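Tyrocidine synthetase 3 (Brevibacillus brevis, PDB 2JGP) takes part in nonribosomal assembly of the peptide antibiotic tyrocidine, with a peptidyl carrier domain and a condensation domain that forms peptide bonds. Local coordinates at residues S485-T488 with R489-E493; D58-L61 with R62-F65. All coordinates share one frame; numbering follows the deposited sequence.

Contact 1 (S485-T488 with R489-E493)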
loop_
_atom_site.group_PDB
_atom_site.type_symbol
_atom_site.label_atom_id
_atom_site.label_comp_id
_atom_site.label_asym_id
_atom_site.label_seq_id
_atom_site.Cartn_x
_atom_site.Cartn_y
_atom_site.Cartn_z
ATOM N N SER A 485 17.017 5.579 18.112
ATOM C CA SER A 485 17.360 4.889 19.350
ATOM C C SER A 485 18.141 3.587 19.125
ATOM O O SER A 485 18.668 3.024 20.080
ATOM C CB SER A 485 16.086 4.585 20.136
ATOM O OG SER A 485 15.267 3.695 19.407
ATOM N N LEU A 486 18.211 3.124 17.882
ATOM C CA LEU A 486 18.824 1.829 17.554
ATOM C C LEU A 486 20.079 1.913 16.677
ATOM O O LEU A 486 21.033 1.157 16.893
ATOM C CB LEU A 486 17.797 0.939 16.858
ATOM C CG LEU A 486 16.516 0.595 17.622
ATOM C CD1 LEU A 486 15.654 -0.343 16.765
ATOM C CD2 LEU A 486 16.823 -0.029 18.971
ATOM N N PHE A 487 20.078 2.808 15.687
ATOM C CA PHE A 487 21.157 2.854 14.690
ATOM C C PHE A 487 21.757 4.243 14.524
ATOM O O PHE A 487 21.055 5.255 14.621
ATOM C CB PHE A 487 20.663 2.373 13.320
ATOM C CG PHE A 487 19.884 1.087 13.366
ATOM C CD1 PHE A 487 20.530 -0.125 13.569
ATOM C CD2 PHE A 487 18.505 1.089 13.193
ATOM C CE1 PHE A 487 19.811 -1.311 13.603
ATOM C CE2 PHE A 487 17.781 -0.092 13.230
ATOM C CZ PHE A 487 18.438 -1.294 13.433
ATOM N N THR A 488 23.065 4.276 14.273
ATOM C CA THR A 488 23.758 5.503 13.913
ATOM C C THR A 488 23.608 5.721 12.407
ATOM O O THR A 488 23.305 4.785 11.656
ATOM C CB THR A 488 25.261 5.435 14.262
ATOM O OG1 THR A 488 25.904 4.432 13.463
ATOM C CG2 THR A 488 25.469 5.107 15.735
ATOM N N ARG A 489 23.818 6.961 11.972
ATOM C CA ARG A 489 23.852 7.285 10.548
ATOM C C ARG A 489 24.901 6.454 9.814
ATOM O O ARG A 489 24.654 5.979 8.705
ATOM C CB ARG A 489 24.146 8.773 10.348
ATOM C CG ARG A 489 24.317 9.185 8.891
ATOM C CD ARG A 489 24.270 10.693 8.740
ATOM N NE ARG A 489 22.953 11.218 9.089
ATOM C CZ ARG A 489 21.875 11.162 8.308
ATOM N NH1 ARG A 489 21.934 10.609 7.103
ATOM N NH2 ARG A 489 20.725 11.673 8.739
ATOM N N GLU A 490 26.068 6.290 10.434
ATOM C CA GLU A 490 27.172 5.526 9.852
ATOM C C GLU A 490 26.741 4.094 9.529
ATOM O O GLU A 490 26.959 3.612 8.413
ATOM C CB GLU A 490 28.375 5.521 10.807
ATOM C CG GLU A 490 29.579 4.713 10.332
ATOM C CD GLU A 490 30.682 4.624 11.378
ATOM O OE1 GLU A 490 30.721 5.467 12.303
ATOM O OE2 GLU A 490 31.519 3.706 11.275
ATOM N N THR A 491 26.126 3.432 10.508
ATOM C CA THR A 491 25.649 2.053 10.350
ATOM C C THR A 491 24.630 1.905 9.224
ATOM O O THR A 491 24.645 0.913 8.490
ATOM C CB THR A 491 25.026 1.525 11.665
ATOM O OG1 THR A 491 26.058 1.364 12.643
ATOM C CG2 THR A 491 24.313 0.177 11.447
ATOM N N MET A 492 23.751 2.892 9.088
ATOM C CA MET A 492 22.682 2.836 8.095
ATOM C C MET A 492 23.178 3.184 6.693
ATOM O O MET A 492 22.707 2.612 5.710
ATOM C CB MET A 492 21.524 3.742 8.515
ATOM C CG MET A 492 20.766 3.211 9.721
ATOM S SD MET A 492 19.742 1.784 9.307
ATOM C CE MET A 492 20.793 0.420 9.797
ATOM N N GLU A 493 24.122 4.116 6.596
ATOM C CA GLU A 493 24.787 4.372 5.312
ATOM C C GLU A 493 25.545 3.131 4.831
ATOM O O GLU A 493 25.538 2.826 3.645
ATOM C CB GLU A 493 25.707 5.595 5.397
ATOM C CG GLU A 493 24.934 6.918 5.474
ATOM C CD GLU A 493 25.823 8.137 5.662
ATOM O OE1 GLU A 493 27.041 7.980 5.902
ATOM O OE2 GLU A 493 25.294 9.265 5.577
#

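Contact 2 (D58-L61 with R62-F65)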
loop_
_atom_site.group_PDB
_atom_site.type_symbol
_atom_site.label_atom_id
_atom_site.label_comp_id
_atom_site.label_asym_id
_atom_site.label_seq_id
_atom_site.Cartn_x
_atom_site.Cartn_y
_atom_site.Cartn_z
ATOM N N ASP A 58 -18.202 -18.272 -9.175
ATOM C CA ASP A 58 -18.800 -19.289 -10.026
ATOM C C ASP A 58 -18.626 -18.885 -11.483
ATOM O O ASP A 58 -19.293 -17.971 -11.967
ATOM C CB ASP A 58 -20.274 -19.455 -9.666
ATOM C CG ASP A 58 -20.477 -19.911 -8.224
ATOM O OD1 ASP A 58 -19.741 -20.817 -7.773
ATOM O OD2 ASP A 58 -21.370 -19.365 -7.540
ATOM N N ILE A 59 -17.698 -19.550 -12.162
ATOM C CA ILE A 59 -17.389 -19.269 -13.554
ATOM C C ILE A 59 -18.120 -20.303 -14.405
ATOM O O ILE A 59 -17.844 -21.497 -14.277
ATOM C CB ILE A 59 -15.877 -19.391 -13.828
ATOM C CG1 ILE A 59 -15.081 -18.403 -12.970
ATOM C CG2 ILE A 59 -15.577 -19.152 -15.303
ATOM C CD1 ILE A 59 -13.578 -18.674 -12.991
ATOM N N PRO A 60 -19.062 -19.861 -15.262
ATOM C CA PRO A 60 -19.741 -20.836 -16.111
ATOM C C PRO A 60 -18.740 -21.522 -17.027
ATOM O O PRO A 60 -17.785 -20.886 -17.467
ATOM C CB PRO A 60 -20.720 -19.980 -16.925
ATOM C CG PRO A 60 -20.852 -18.703 -16.172
ATOM C CD PRO A 60 -19.537 -18.489 -15.514
ATOM N N LEU A 61 -18.947 -22.805 -17.311
ATOM C CA LEU A 61 -18.033 -23.532 -18.188
ATOM C C LEU A 61 -17.970 -22.867 -19.558
ATOM O O LEU A 61 -16.900 -22.759 -20.148
ATOM C CB LEU A 61 -18.447 -24.998 -18.315
ATOM C CG LEU A 61 -17.490 -25.920 -19.073
ATOM C CD1 LEU A 61 -16.101 -25.912 -18.432
ATOM C CD2 LEU A 61 -18.056 -27.334 -19.135
ATOM N N ARG A 62 -19.120 -22.417 -20.050
ATOM C CA ARG A 62 -19.207 -21.682 -21.319
ATOM C C ARG A 62 -18.253 -20.495 -21.416
ATOM O O ARG A 62 -17.726 -20.212 -22.490
ATOM C CB ARG A 62 -20.638 -21.194 -21.598
ATOM C CG ARG A 62 -21.431 -20.721 -20.388
ATOM C CD ARG A 62 -22.201 -21.872 -19.705
ATOM N NE ARG A 62 -23.641 -21.615 -19.637
ATOM C CZ ARG A 62 -24.581 -22.557 -19.526
ATOM N NH1 ARG A 62 -24.263 -23.850 -19.456
ATOM N NH2 ARG A 62 -25.860 -22.202 -19.483
ATOM N N ILE A 63 -18.049 -19.799 -20.301
ATOM C CA ILE A 63 -17.160 -18.642 -20.269
ATOM C C ILE A 63 -15.683 -19.041 -20.355
ATOM O O ILE A 63 -14.893 -18.358 -21.013
ATOM C CB ILE A 63 -17.407 -17.791 -19.003
ATOM C CG1 ILE A 63 -18.817 -17.188 -19.039
ATOM C CG2 ILE A 63 -16.369 -16.700 -18.881
ATOM C CD1 ILE A 63 -19.058 -16.239 -20.202
ATOM N N LEU A 64 -15.302 -20.137 -19.703
ATOM C CA LEU A 64 -13.932 -20.646 -19.819
ATOM C C LEU A 64 -13.618 -21.018 -21.270
ATOM O O LEU A 64 -12.523 -20.754 -21.766
ATOM C CB LEU A 64 -13.710 -21.848 -18.898
ATOM C CG LEU A 64 -12.321 -22.494 -18.902
ATOM C CD1 LEU A 64 -11.192 -21.467 -18.837
ATOM C CD2 LEU A 64 -12.197 -23.486 -17.745
ATOM N N PHE A 65 -14.580 -21.632 -21.951
ATOM C CA PHE A 65 -14.422 -21.914 -23.376
ATOM C C PHE A 65 -14.321 -20.624 -24.188
ATOM O O PHE A 65 -13.467 -20.498 -25.067
ATOM C CB PHE A 65 -15.581 -22.771 -23.890
ATOM C CG PHE A 65 -15.393 -24.243 -23.659
ATOM C CD1 PHE A 65 -16.307 -24.972 -22.913
ATOM C CD2 PHE A 65 -14.306 -24.906 -24.205
ATOM C CE1 PHE A 65 -16.138 -26.348 -22.719
ATOM C CE2 PHE A 65 -14.129 -26.273 -24.013
ATOM C CZ PHE A 65 -15.044 -26.992 -23.266
#

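Contact 1 (S485-T488 with R489-E493)
Met-492 lays its methyl group over one face of the Phe-487 ring, CE sitting 4.0 Å from the ring centroid in a CH-pi contact. The thioether sulfur follows obliquely, SD being 4.5 Å from that centroid, so the pair also counts as a Met-aromatic contact. A chain bent at both chi2 (-73°) and chi3 folds the methionine back over the ring, while its CG packs 3.7 Å from Phe-487 CB. Leu-486 CB lies over the rim of the opposite face, and Tyr-482 and Val-480 of strand 476-483 close in around the cluster.

Beside it, Thr-488 is the N-cap of helix 489-508. A chi1 of 65° swings its OG1 in over the helix start, where it accepts from Thr-491 N over 3.1 Å, a nearly straight bond (166°). Thr-488 O takes the next amide, Met-492 N, at 3.2 Å. Asp-292 OD2 accepts from both Thr-488 N and Thr-491 OG1, tying the cap to a neighbouring loop. The first turn therefore has two of its amides satisfied by one residue, and the carboxylate of Asp-292 at the helix N-terminus would probably interact favourably with the helix dipole.

Contact 2 (D58-L61 with R62-F65)
Pro-60 and Ile-63 run alongside each other in one direction, the proline ring edge formed by CG and CD following the isoleucine's CG1 branch, with CD 3.8 Å from Ile-63 CG1. Ile-59 adds a looser apolar touch through its CG2, 4.3 Å from Ile-63 CB. Leu-61 meets Phe-65, one turn further along the helix, at a slant: its branch carbon CG comes within 3.9 Å of CE1 of the aromatic ring. Arg-62 uses its aliphatic part, CG lying 3.6 Å from Pro-60 CB. That approach follows from a chi1 of 37°, which turns the chain back toward the proline.

Between the two segments the hydrogen bonds are all backbone to backbone. Pro-60 O, at the N-cap position, receives two weak bonds, from Ile-63 N at 3.0 Å with a bent angle of 133° and from Leu-64 N at 3.4 Å. A firmer helical bond follows, Phe-65 N to Leu-61 O at 3.1 Å and 166°. The cap thus offers a shared carbonyl to the first turn.

Outside the segments, Leu-61 and Leu-64 rest on helix 41-55 through Ala-44, Ile-63 reaches Leu-73 and Phe-76 of helix 70-79, and the Phe-65 ring meets that of Phe-35 with nearly parallel planes. Helix 61-66, short and set between helices 41-55 and 70-79, corresponds to the third helix of the four-helix bundle of peptidyl carrier domains; here Pro-60 is its N-cap.

Overall arrangement
Contact 2 comes first along the chain, in the phosphopantetheine attachment region, and contact 1 follows more than 400 residues later in the condensation domain. They lie on opposite sides of the chain's centre, with centres 56 Å apart and nearest atoms about 45 Å apart, and share no helix, strand or sheet. Each is the start of a helix after a loop: residues 58-61 lead from helix 41-55 into the short helix 61-66, whereas 485-488 join strand 476-483 of a four-stranded mixed sheet to the long helix 489-508 near the C-terminus. The two helix starts thus belong separately to the carrier and condensation parts of the bidomain.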